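Local coordinates for putative uncharacterized protein (Campylobacter jejuni, PDB 5TPU) that is of unknown function but belongs to the WxcM-like family of the cupin superfamily and binds thymidine-5'-diphosphate, at residues A[62-67]-A[101-106]; A[7-12]-A[73-78]. The protein carries 3 engineered substitutions. All coordinates share one frame; numbering follows the deposited sequence.

Interaction 1: residues A[62-67]-A[101-106]; sequences QVLIMM and REMKNF
Q62, L64 and M66 face R101, M103 and F106 across the interior of the cupin β-sandwich, where strand 62-68 of the larger sheet lies over strand 99-104 of the smaller one. The one direct polar link is the hydrogen bond from R101 NH1 to Q62 OE1, 2.7 Å long but bent, with an N-H...O angle of 142°. OE1 sits at the guanidinium edge and NH1 approaches in the carbonyl plane, although the two flat groups are tilted 35° apart. Glutamine suits this buried place because its amide reaches across with a carbonyl oxygen that can accept from the arginine. With NH1 held by Q62 and NH2 by M99 O, the guanidinium should be restricted in its rotation. A water 2.8 Å from Q62 OE1 takes a weak bond from R101 NH2. Further along, the sheets are joined by apolar packing: the L64 branch CD2 meets M103 SD at 3.9 Å. M66 supplies a flexible apolar chain; its chi2 (34°), well away from a staggered value, brings CE obliquely to F106 CD2, also at 3.9 Å, while C71 touches both M66 and F106.

Interaction 2: residues A[7-12]-A[73-78]; sequences KNCKIL and IILNDG
C9 and L75 pack side chain to side chain between the two sheets of the cupin β-sandwich, C9 from strand 9-13 of the larger sheet and L75 from strand 71-76 of the smaller. The close part of the contact is here: L75 CD1 lies 3.8 Å from C9 CB and 3.4 Å from C9 SG. The second value is doubtful in detail, since C9 was modelled in two conformers. With CG anti to its carbonyl carbon (chi1 -63°), L75 places its CD1 branch against C9, and I84 and I95 also pack against it; a leucine suits this buried, apolar place, and the small cysteine fits beside it nearer the margin. Toward solvent the contact is loose. The K7 chain leads away from strand 71-76, and K7 N stays 3.8 Å from D77 OD1, too far for a hydrogen bond. The carboxylate is engaged with its own turn instead, D77 OD2 accepting from the backbone N atoms of K79 and N80. In the same turn G78, with no side chain, takes backbone angles (phi 106°, psi -23°) that few other residues adopt comfortably, and N76 OD1 closes an Asx turn by accepting from G78 N at 2.7 Å.

Interactions 1 and 2 join the same two sheets of the sandwich at places whose centres are 11 Å apart. Segments 101-106 and 73-78 lie on neighbouring antiparallel strands of the smaller sheet, tied by a probable backbone hydrogen bond of 2.8 Å between E102 O and I74 N. On the outer side of that pair, the K104 chain reaches I74, its NZ 3.6 Å from I74 CD1; on the inner side, I73 packs on L64. Only interaction 1 comes near bound thymidine-5'-diphosphate: the Q62 side chain is about 6 Å from the ligand, and M103 touches R52 of its pocket. In interaction 2 the side chain of L75 is about 14 Å from a bound thymidine-5'-diphosphate.

Interaction 1: residues A[62-67]-A[101-106]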
loop_
_atom_site.group_PDB
_atom_site.type_symbol
_atom_site.label_atom_id
_atom_site.label_comp_id
_atom_site.label_asym_id
_atom_site.label_seq_id
_atom_site.Cartn_x
_atom_site.Cartn_y
_atom_site.Cartn_z
ATOM N N GLN A 62 11.773 4.818 2.691
ATOM C CA GLN A 62 10.467 4.178 2.842
ATOM C C GLN A 62 9.440 5.019 3.599
ATOM O O GLN A 62 9.780 5.849 4.446
ATOM C CB GLN A 62 10.614 2.844 3.585
ATOM C CG GLN A 62 11.458 1.778 2.895
ATOM C CD GLN A 62 12.048 0.816 3.917
ATOM O OE1 GLN A 62 12.783 1.225 4.823
ATOM N NE2 GLN A 62 11.677 -0.431 3.824
ATOM N N VAL A 63 8.165 4.750 3.347
ATOM C CA VAL A 63 7.120 5.171 4.277
ATOM C C VAL A 63 6.351 3.975 4.765
ATOM O O VAL A 63 5.836 3.228 3.946
ATOM C CB VAL A 63 6.182 6.185 3.630
ATOM C CG1 VAL A 63 4.950 6.406 4.501
ATOM C CG2 VAL A 63 6.949 7.464 3.379
ATOM N N LEU A 64 6.282 3.817 6.081
ATOM C CA LEU A 64 5.609 2.684 6.750
ATOM C C LEU A 64 4.243 3.093 7.252
ATOM O O LEU A 64 4.157 4.086 7.983
ATOM C CB LEU A 64 6.426 2.193 7.961
ATOM C CG LEU A 64 7.573 1.208 7.672
ATOM C CD1 LEU A 64 8.542 1.786 6.655
ATOM C CD2 LEU A 64 8.292 0.856 8.951
ATOM N N ILE A 65 3.195 2.340 6.912
ATOM C CA ILE A 65 1.851 2.586 7.444
ATOM C C ILE A 65 1.308 1.286 8.037
ATOM O O ILE A 65 1.295 0.266 7.376
ATOM C CB ILE A 65 0.945 3.073 6.299
ATOM C CG1 ILE A 65 1.425 4.418 5.765
ATOM C CG2 ILE A 65 -0.513 3.187 6.717
ATOM C CD1 ILE A 65 1.040 4.672 4.326
ATOM N N MET A 66 0.915 1.311 9.300
ATOM C CA MET A 66 0.254 0.198 9.931
ATOM C C MET A 66 -1.200 0.189 9.451
ATOM O O MET A 66 -2.026 0.917 9.977
ATOM C CB MET A 66 0.313 0.356 11.469
ATOM C CG MET A 66 0.894 -0.791 12.239
ATOM S SD MET A 66 2.219 -1.712 11.443
ATOM C CE MET A 66 1.638 -3.350 11.826
ATOM N N MET A 67 -1.471 -0.622 8.444
ATOM C CA MET A 67 -2.810 -0.822 7.922
ATOM C C MET A 67 -3.758 -1.491 8.899
ATOM O O MET A 67 -4.959 -1.260 8.850
ATOM C CB MET A 67 -2.765 -1.682 6.660
ATOM C CG MET A 67 -2.210 -0.966 5.465
ATOM S SD MET A 67 -3.349 0.251 4.797
ATOM C CE MET A 67 -4.971 -0.423 5.109
ATOM N N ARG A 101 17.092 -0.108 11.535
ATOM C CA ARG A 101 15.733 -0.245 12.069
ATOM C C ARG A 101 15.436 -1.667 12.355
ATOM O O ARG A 101 16.037 -2.578 11.796
ATOM C CB ARG A 101 14.680 0.295 11.126
ATOM C CG ARG A 101 14.185 -0.671 10.071
ATOM C CD ARG A 101 15.224 -1.117 9.060
ATOM N NE ARG A 101 15.936 0.030 8.495
ATOM C CZ ARG A 101 15.499 0.777 7.485
ATOM N NH1 ARG A 101 14.310 0.563 6.914
ATOM N NH2 ARG A 101 16.252 1.745 7.020
ATOM N N GLU A 102 14.529 -1.834 13.294
ATOM C CA GLU A 102 14.122 -3.128 13.683
ATOM C C GLU A 102 12.677 -3.048 14.116
ATOM O O GLU A 102 12.262 -2.133 14.845
ATOM C CB GLU A 102 15.118 -3.709 14.680
ATOM C CG GLU A 102 14.877 -3.605 16.163
ATOM C CD GLU A 102 15.136 -4.941 16.826
ATOM O OE1 GLU A 102 14.599 -5.926 16.314
ATOM O OE2 GLU A 102 15.862 -5.027 17.830
ATOM N N MET A 103 11.895 -3.968 13.563
ATOM C CA MET A 103 10.453 -4.005 13.803
ATOM C C MET A 103 10.073 -5.193 14.677
ATOM O O MET A 103 10.501 -6.312 14.429
ATOM C CB MET A 103 9.766 -4.097 12.481
ATOM C CG MET A 103 10.318 -3.118 11.475
ATOM S SD MET A 103 9.080 -2.741 10.261
ATOM C CE MET A 103 9.117 -4.110 9.133
ATOM N N LYS A 104 9.284 -4.943 15.703
ATOM C CA LYS A 104 8.993 -5.940 16.697
ATOM C C LYS A 104 7.624 -5.707 17.304
ATOM O O LYS A 104 6.945 -4.762 16.943
ATOM C CB LYS A 104 10.096 -5.919 17.784
ATOM C CG LYS A 104 10.100 -4.672 18.668
ATOM C CD LYS A 104 11.168 -4.711 19.775
ATOM C CE LYS A 104 10.913 -3.558 20.732
ATOM N NZ LYS A 104 11.797 -3.580 21.929
ATOM N N ASN A 105 7.253 -6.585 18.235
ATOM C CA ASN A 105 5.965 -6.590 18.877
ATOM C C ASN A 105 4.816 -6.325 17.928
ATOM O O ASN A 105 3.946 -5.533 18.276
ATOM C CB ASN A 105 5.932 -5.525 19.981
ATOM C CG ASN A 105 6.959 -5.785 21.038
ATOM O OD1 ASN A 105 7.080 -6.916 21.510
ATOM N ND2 ASN A 105 7.729 -4.753 21.405
ATOM N N PHE A 106 4.799 -6.966 16.763
ATOM C CA PHE A 106 3.615 -6.888 15.893
ATOM C C PHE A 106 2.453 -7.503 16.652
ATOM O O PHE A 106 2.599 -8.583 17.195
ATOM C CB PHE A 106 3.797 -7.633 14.574
ATOM C CG PHE A 106 4.708 -6.932 13.630
ATOM C CD1 PHE A 106 6.079 -7.003 13.804
ATOM C CD2 PHE A 106 4.212 -6.166 12.615
ATOM C CE1 PHE A 106 6.926 -6.337 12.958
ATOM C CE2 PHE A 106 5.055 -5.541 11.716
ATOM C CZ PHE A 106 6.415 -5.604 11.895
HETATM O O HOH W 1 14.588 3.342 4.497
#

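Interaction 2: residues A[7-12]-A[73-78]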
loop_
_atom_site.group_PDB
_atom_site.type_symbol
_atom_site.label_atom_id
_atom_site.label_comp_id
_atom_site.label_asym_id
_atom_site.label_seq_id
_atom_site.Cartn_x
_atom_site.Cartn_y
_atom_site.Cartn_z
ATOM N N LYS A 7 17.615 12.191 12.860
ATOM C CA LYS A 7 17.422 13.179 11.818
ATOM C C LYS A 7 16.534 12.596 10.725
ATOM O O LYS A 7 15.533 13.213 10.346
ATOM C CB LYS A 7 18.738 13.699 11.256
ATOM C CG LYS A 7 18.533 14.965 10.421
ATOM C CD LYS A 7 19.176 16.209 11.041
ATOM C CE LYS A 7 19.056 17.420 10.124
ATOM N NZ LYS A 7 19.766 17.217 8.826
ATOM N N ASN A 8 16.843 11.392 10.262
ATOM C CA ASN A 8 16.300 10.981 8.976
ATOM C C ASN A 8 14.940 10.283 9.002
ATOM O O ASN A 8 14.712 9.388 8.203
ATOM C CB ASN A 8 17.308 10.123 8.232
ATOM C CG ASN A 8 18.472 10.924 7.724
ATOM O OD1 ASN A 8 18.406 12.149 7.611
ATOM N ND2 ASN A 8 19.547 10.235 7.403
ATOM N N CYS A 9 14.047 10.716 9.884
ATOM C CA CYS A 9 12.714 10.129 9.991
ATOM C C CYS A 9 11.697 11.179 10.379
ATOM O O CYS A 9 12.043 12.198 10.967
ATOM C CB CYS A 9 12.710 9.040 11.043
ATOM S SG CYS A 9 14.048 7.867 10.803
ATOM N N LYS A 10 10.439 10.910 10.061
ATOM C CA LYS A 10 9.419 11.844 10.285
ATOM C C LYS A 10 8.078 11.091 10.370
ATOM O O LYS A 10 7.792 10.185 9.561
ATOM C CB LYS A 10 9.452 12.839 9.136
ATOM C CG LYS A 10 8.498 14.006 9.318
ATOM C CD LYS A 10 8.409 14.858 8.055
ATOM C CE LYS A 10 7.147 15.715 8.009
ATOM N NZ LYS A 10 6.744 16.219 9.360
ATOM N N ILE A 11 7.255 11.491 11.343
ATOM C CA ILE A 11 5.880 11.028 11.457
ATOM C C ILE A 11 4.998 11.858 10.543
ATOM O O ILE A 11 5.009 13.089 10.590
ATOM C CB ILE A 11 5.397 11.066 12.921
ATOM C CG1 ILE A 11 6.170 10.002 13.691
ATOM C CG2 ILE A 11 3.880 10.849 13.037
ATOM C CD1 ILE A 11 5.765 8.592 13.351
ATOM N N LEU A 12 4.297 11.168 9.650
ATOM C CA LEU A 12 3.414 11.798 8.703
ATOM C C LEU A 12 1.998 11.549 9.175
ATOM O O LEU A 12 1.488 10.428 9.096
ATOM C CB LEU A 12 3.633 11.225 7.306
ATOM C CG LEU A 12 5.092 11.136 6.856
ATOM C CD1 LEU A 12 5.089 10.422 5.519
ATOM C CD2 LEU A 12 5.642 12.542 6.755
ATOM N N ILE A 73 8.828 0.031 16.126
ATOM C CA ILE A 73 9.999 0.194 15.287
ATOM C C ILE A 73 11.009 0.904 16.139
ATOM O O ILE A 73 10.761 2.023 16.608
ATOM C CB ILE A 73 9.820 1.124 14.064
ATOM C CG1 ILE A 73 8.352 1.273 13.675
ATOM C CG2 ILE A 73 10.782 0.708 12.949
ATOM C CD1 ILE A 73 7.977 0.894 12.257
ATOM N N ILE A 74 12.148 0.254 16.325
ATOM C CA ILE A 74 13.291 0.913 16.885
ATOM C C ILE A 74 14.152 1.446 15.748
ATOM O O ILE A 74 14.632 0.713 14.898
ATOM C CB ILE A 74 14.051 -0.044 17.778
ATOM C CG1 ILE A 74 13.072 -0.647 18.778
ATOM C CG2 ILE A 74 15.201 0.686 18.464
ATOM C CD1 ILE A 74 13.752 -1.311 19.957
ATOM N N LEU A 75 14.286 2.751 15.696
ATOM C CA LEU A 75 15.137 3.393 14.715
ATOM C C LEU A 75 16.473 3.757 15.364
ATOM O O LEU A 75 16.513 4.042 16.573
ATOM C CB LEU A 75 14.475 4.657 14.204
ATOM C CG LEU A 75 13.152 4.570 13.444
ATOM C CD1 LEU A 75 12.593 5.971 13.252
ATOM C CD2 LEU A 75 13.371 3.951 12.082
ATOM N N ASN A 76 17.538 3.741 14.555
ATOM C CA ASN A 76 18.892 4.031 15.007
ATOM C C ASN A 76 19.696 4.756 13.913
ATOM O O ASN A 76 19.809 4.271 12.763
ATOM C CB ASN A 76 19.581 2.734 15.425
ATOM C CG ASN A 76 20.891 2.986 16.128
ATOM O OD1 ASN A 76 21.762 3.682 15.629
ATOM N ND2 ASN A 76 21.004 2.455 17.332
ATOM N N ASP A 77 20.198 5.951 14.227
ATOM C CA ASP A 77 20.902 6.697 13.190
ATOM C C ASP A 77 22.407 6.592 13.311
ATOM O O ASP A 77 23.105 7.224 12.545
ATOM C CB ASP A 77 20.461 8.143 13.107
ATOM C CG ASP A 77 20.865 8.949 14.305
ATOM O OD1 ASP A 77 20.552 10.148 14.245
ATOM O OD2 ASP A 77 21.417 8.409 15.301
ATOM N N GLY A 78 22.880 5.737 14.210
ATOM C CA GLY A 78 24.317 5.547 14.444
ATOM C C GLY A 78 24.682 6.197 15.757
ATOM O O GLY A 78 25.656 5.826 16.393
#